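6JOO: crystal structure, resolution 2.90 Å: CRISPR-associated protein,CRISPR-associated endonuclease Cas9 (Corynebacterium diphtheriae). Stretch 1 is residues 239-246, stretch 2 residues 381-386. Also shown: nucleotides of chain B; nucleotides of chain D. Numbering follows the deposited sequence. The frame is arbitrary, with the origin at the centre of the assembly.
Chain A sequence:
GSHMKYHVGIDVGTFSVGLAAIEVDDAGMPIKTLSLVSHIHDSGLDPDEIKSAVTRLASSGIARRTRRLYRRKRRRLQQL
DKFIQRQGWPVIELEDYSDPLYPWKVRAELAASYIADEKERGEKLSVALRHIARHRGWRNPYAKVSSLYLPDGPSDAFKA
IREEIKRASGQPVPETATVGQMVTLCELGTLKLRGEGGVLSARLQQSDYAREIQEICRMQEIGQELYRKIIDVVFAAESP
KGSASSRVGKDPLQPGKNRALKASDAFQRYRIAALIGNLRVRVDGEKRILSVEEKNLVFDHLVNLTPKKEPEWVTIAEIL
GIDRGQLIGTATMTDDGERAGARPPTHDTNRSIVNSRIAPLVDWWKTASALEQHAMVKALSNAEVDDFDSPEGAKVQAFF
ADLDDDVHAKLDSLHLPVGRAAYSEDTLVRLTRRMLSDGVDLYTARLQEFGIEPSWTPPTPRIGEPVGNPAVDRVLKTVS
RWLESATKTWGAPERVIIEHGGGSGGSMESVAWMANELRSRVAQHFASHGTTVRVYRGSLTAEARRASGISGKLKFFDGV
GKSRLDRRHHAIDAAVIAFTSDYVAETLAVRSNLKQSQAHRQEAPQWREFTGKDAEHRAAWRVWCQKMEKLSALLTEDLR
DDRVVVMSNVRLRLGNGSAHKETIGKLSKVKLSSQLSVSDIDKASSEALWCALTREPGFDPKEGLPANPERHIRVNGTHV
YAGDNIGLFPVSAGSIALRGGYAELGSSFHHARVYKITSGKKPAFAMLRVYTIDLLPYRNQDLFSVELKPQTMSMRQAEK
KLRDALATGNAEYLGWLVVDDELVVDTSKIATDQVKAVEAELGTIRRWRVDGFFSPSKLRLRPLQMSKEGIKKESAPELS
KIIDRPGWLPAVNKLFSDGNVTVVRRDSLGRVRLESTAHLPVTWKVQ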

# COMPACT_ATOMS: atom_id res chain seq x y z
N SER A 239 -20.83 -9.27 -0.57
CA SER A 239 -20.15 -10.25 -1.39
C SER A 239 -19.04 -9.61 -2.21
O SER A 239 -19.17 -8.45 -2.62
CB SER A 239 -21.13 -10.94 -2.33
OG SER A 239 -21.65 -10.01 -3.26
N PRO A 240 -17.94 -10.31 -2.45
CA PRO A 240 -16.88 -9.76 -3.31
C PRO A 240 -17.11 -10.07 -4.78
O PRO A 240 -16.14 -10.27 -5.52
CB PRO A 240 -15.62 -10.44 -2.78
CG PRO A 240 -16.12 -11.77 -2.31
CD PRO A 240 -17.52 -11.56 -1.80
N LYS A 241 -18.37 -10.11 -5.20
CA LYS A 241 -18.73 -10.49 -6.57
C LYS A 241 -18.09 -9.58 -7.61
O LYS A 241 -17.18 -10.00 -8.33
CB LYS A 241 -20.25 -10.49 -6.73
N GLY A 242 -18.56 -8.34 -7.70
CA GLY A 242 -18.03 -7.42 -8.69
C GLY A 242 -16.91 -6.55 -8.17
O GLY A 242 -16.74 -5.41 -8.63
N SER A 243 -16.14 -7.07 -7.21
CA SER A 243 -15.04 -6.29 -6.65
C SER A 243 -13.96 -6.01 -7.68
O SER A 243 -13.32 -4.95 -7.63
CB SER A 243 -14.46 -7.03 -5.44
OG SER A 243 -14.06 -8.34 -5.78
N ALA A 244 -13.74 -6.94 -8.60
CA ALA A 244 -12.72 -6.78 -9.64
C ALA A 244 -13.27 -6.16 -10.92
O ALA A 244 -12.51 -5.99 -11.88
CB ALA A 244 -12.09 -8.13 -9.97
N SER A 245 -14.56 -5.82 -10.95
CA SER A 245 -15.14 -5.30 -12.19
C SER A 245 -14.64 -3.90 -12.52
O SER A 245 -14.67 -3.50 -13.69
CB SER A 245 -16.66 -5.29 -12.08
OG SER A 245 -17.16 -6.59 -11.84
N SER A 246 -14.19 -3.15 -11.52
CA SER A 246 -13.76 -1.78 -11.77
C SER A 246 -12.34 -1.72 -12.33
O SER A 246 -11.99 -0.75 -13.01
CB SER A 246 -13.86 -0.95 -10.49
OG SER A 246 -13.04 -1.50 -9.47
N SER A 381 -20.76 -16.12 -12.82
CA SER A 381 -19.33 -15.86 -12.72
C SER A 381 -19.04 -14.99 -11.50
O SER A 381 -19.81 -14.09 -11.16
CB SER A 381 -18.82 -15.17 -13.99
OG SER A 381 -19.07 -13.78 -13.95
N ASN A 382 -17.91 -15.27 -10.86
CA ASN A 382 -17.50 -14.57 -9.65
C ASN A 382 -16.88 -13.21 -9.93
O ASN A 382 -16.36 -12.58 -9.00
CB ASN A 382 -16.50 -15.42 -8.86
CG ASN A 382 -17.09 -16.75 -8.44
OD1 ASN A 382 -18.28 -16.84 -8.14
ND2 ASN A 382 -16.26 -17.78 -8.41
N ALA A 383 -16.91 -12.74 -11.18
CA ALA A 383 -16.23 -11.51 -11.55
C ALA A 383 -17.18 -10.42 -12.05
O ALA A 383 -16.71 -9.39 -12.53
CB ALA A 383 -15.16 -11.79 -12.61
N GLU A 384 -18.49 -10.62 -11.94
CA GLU A 384 -19.45 -9.68 -12.49
C GLU A 384 -20.47 -9.27 -11.44
O GLU A 384 -20.77 -10.03 -10.51
CB GLU A 384 -20.17 -10.25 -13.72
CG GLU A 384 -19.33 -10.25 -15.00
CD GLU A 384 -18.93 -8.85 -15.44
OE1 GLU A 384 -19.69 -7.90 -15.16
OE2 GLU A 384 -17.86 -8.71 -16.07
N VAL A 385 -21.00 -8.06 -11.59
CA VAL A 385 -21.96 -7.50 -10.65
C VAL A 385 -23.37 -7.88 -11.09
O VAL A 385 -23.73 -7.73 -12.27
CB VAL A 385 -21.83 -5.97 -10.56
CG1 VAL A 385 -22.55 -5.44 -9.33
CG2 VAL A 385 -20.37 -5.56 -10.55
N ASP A 386 -24.16 -8.39 -10.15
CA ASP A 386 -25.58 -8.60 -10.41
C ASP A 386 -26.29 -7.26 -10.40
O ASP A 386 -26.01 -6.39 -9.56
CB ASP A 386 -26.16 -9.54 -9.35
CG ASP A 386 -25.32 -10.80 -9.15
OD1 ASP A 386 -24.27 -10.94 -9.82
OD2 ASP A 386 -25.71 -11.66 -8.33
P C B 15 -10.21 -2.81 -1.84
OP1 C B 15 -10.87 -1.49 -1.65
OP2 C B 15 -9.06 -3.20 -0.98
O5' C B 15 -11.32 -3.94 -1.72
C5' C B 15 -12.40 -3.99 -2.64
C4' C B 15 -13.18 -5.26 -2.52
O4' C B 15 -12.39 -6.39 -2.97
C3' C B 15 -13.60 -5.66 -1.12
O3' C B 15 -14.73 -4.94 -0.67
C2' C B 15 -13.86 -7.15 -1.26
O2' C B 15 -15.12 -7.38 -1.86
C1' C B 15 -12.78 -7.55 -2.28
N1 C B 15 -11.60 -8.16 -1.64
C2 C B 15 -11.66 -9.50 -1.24
O2 C B 15 -12.71 -10.13 -1.43
N3 C B 15 -10.59 -10.07 -0.67
C4 C B 15 -9.48 -9.36 -0.48
N4 C B 15 -8.43 -9.96 0.09
C5 C B 15 -9.38 -7.99 -0.88
C6 C B 15 -10.45 -7.44 -1.45
P DG D 16 -12.66 -16.54 -9.88
OP1 DG D 16 -13.95 -16.75 -10.57
OP2 DG D 16 -11.50 -17.42 -10.16
O5' DG D 16 -12.18 -15.03 -10.12
C5' DG D 16 -13.05 -13.96 -9.79
C4' DG D 16 -12.37 -12.63 -10.09
O4' DG D 16 -11.50 -12.28 -8.99
C3' DG D 16 -11.50 -12.65 -11.35
O3' DG D 16 -11.74 -11.48 -12.14
C2' DG D 16 -10.08 -12.67 -10.80
C1' DG D 16 -10.24 -11.91 -9.49
N9 DG D 16 -9.22 -12.25 -8.49
C8 DG D 16 -8.90 -13.50 -8.02
N7 DG D 16 -7.94 -13.50 -7.14
C5 DG D 16 -7.59 -12.16 -7.02
C6 DG D 16 -6.61 -11.55 -6.21
O6 DG D 16 -5.83 -12.09 -5.41
N1 DG D 16 -6.58 -10.17 -6.39
C2 DG D 16 -7.40 -9.47 -7.25
N2 DG D 16 -7.23 -8.15 -7.29
N3 DG D 16 -8.33 -10.04 -8.01
C4 DG D 16 -8.37 -11.38 -7.85
P DC D 17 -11.38 -11.48 -13.71
OP1 DC D 17 -12.64 -11.22 -14.45
OP2 DC D 17 -10.59 -12.69 -14.01
O5' DC D 17 -10.41 -10.22 -13.88
C5' DC D 17 -10.95 -8.90 -13.87
C4' DC D 17 -9.90 -7.89 -13.47
O4' DC D 17 -9.52 -8.11 -12.09
C3' DC D 17 -8.59 -7.98 -14.22
O3' DC D 17 -8.70 -7.31 -15.46
C2' DC D 17 -7.64 -7.26 -13.27
C1' DC D 17 -8.18 -7.67 -11.90
N1 DC D 17 -7.40 -8.76 -11.26
C2 DC D 17 -6.32 -8.44 -10.43
O2 DC D 17 -6.04 -7.25 -10.23
N3 DC D 17 -5.63 -9.45 -9.85
C4 DC D 17 -5.97 -10.72 -10.09
N4 DC D 17 -5.25 -11.68 -9.50
C5 DC D 17 -7.06 -11.06 -10.94
C6 DC D 17 -7.74 -10.06 -11.50

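Two segments of one chain meet here, far apart in sequence, and bury 268 Å² between them. The contact is small, and a single hydrogen bond crosses it.

That bond comes from Ser245. Its CA-to-CB bond points toward the other stretch, and chi1 is -59° (m). In this rotamer Ser245 OG donates to Ala383 O at 2.9 Å. The same hydroxyl packs against Val385, with Ser245 OG 3.6 Å from Val385 CG2. Ser245 OG also lies 3.9 Å from Glu384 CA. It does not bond to the Glu384 carboxylate, since Ser245 OG and Glu384 OE1 are 4.4 Å apart. Within its own stretch, Ser245 N makes a weak hydrogen bond to Gly242 O at 3.2 Å.

Ser243 has a different rotamer, chi1 55° (p), and its CA-to-CB bond points away from the second stretch. The rotamer serves its own segment. Ser243 OG donates to Pro240 O at 2.8 Å and so ties Ser243 back to Pro240 across Lys241 and Gly242. On the RNA side, Ser243 CB is 3.3 Å from O4' of C15 in chain B, and Pro240 CB is 3.2 Å from O2 of the same nucleotide.

The backbones come closest, by CA positions, at Gly242 and Val385: Gly242 CA is 4.4 Å from Val385 CA. Val385 has chi1 -164° (t), and this places Val385 CG2 3.5 Å from Gly242 CA. A CB on Gly242 would point toward the second stretch and fall 2.0 Å from Val385 CG2, which is a clash. The methyl group thus occupies space left free by the glycine.

Lys241 is modelled only as far as CB, so its side-chain conformation cannot be described. Lys241 CB lies 3.8 Å from Glu384 O. Its carbonyl is in a tighter place: Lys241 O is 2.8 Å from Asn382 O. Both atoms are acceptors, so this is a close approach without a hydrogen bond. Lys241 O is also 3.7 Å from Ala383 CA.

In the second stretch, a type I beta turn runs from Ser381 to Glu384, just after a helix. Asn382 has chi1 -61° (m) and chi2 -34°. Its amide is directed to the DNA rather than to stretch 1: Asn382 ND2 makes a weak hydrogen bond to OP1 of DG16 in chain D at 3.3 Å. Ala383 divides its roles. Its carbonyl accepts from Ser245, while its CA-to-CB bond points away from stretch 1. Ala383 CB lies 3.2 Å from OP1 of DC17 in chain D. Ala244 CB approaches the same nucleotide, at 3.3 Å from O4' of DC17.

Glu384 has chi1 -76° (m) and chi2 -62° (m). Its CA-to-CB bond points away from stretch 1, and its OE2 is hydrogen-bonded elsewhere in the structure. It therefore meets stretch 1 mainly through its backbone.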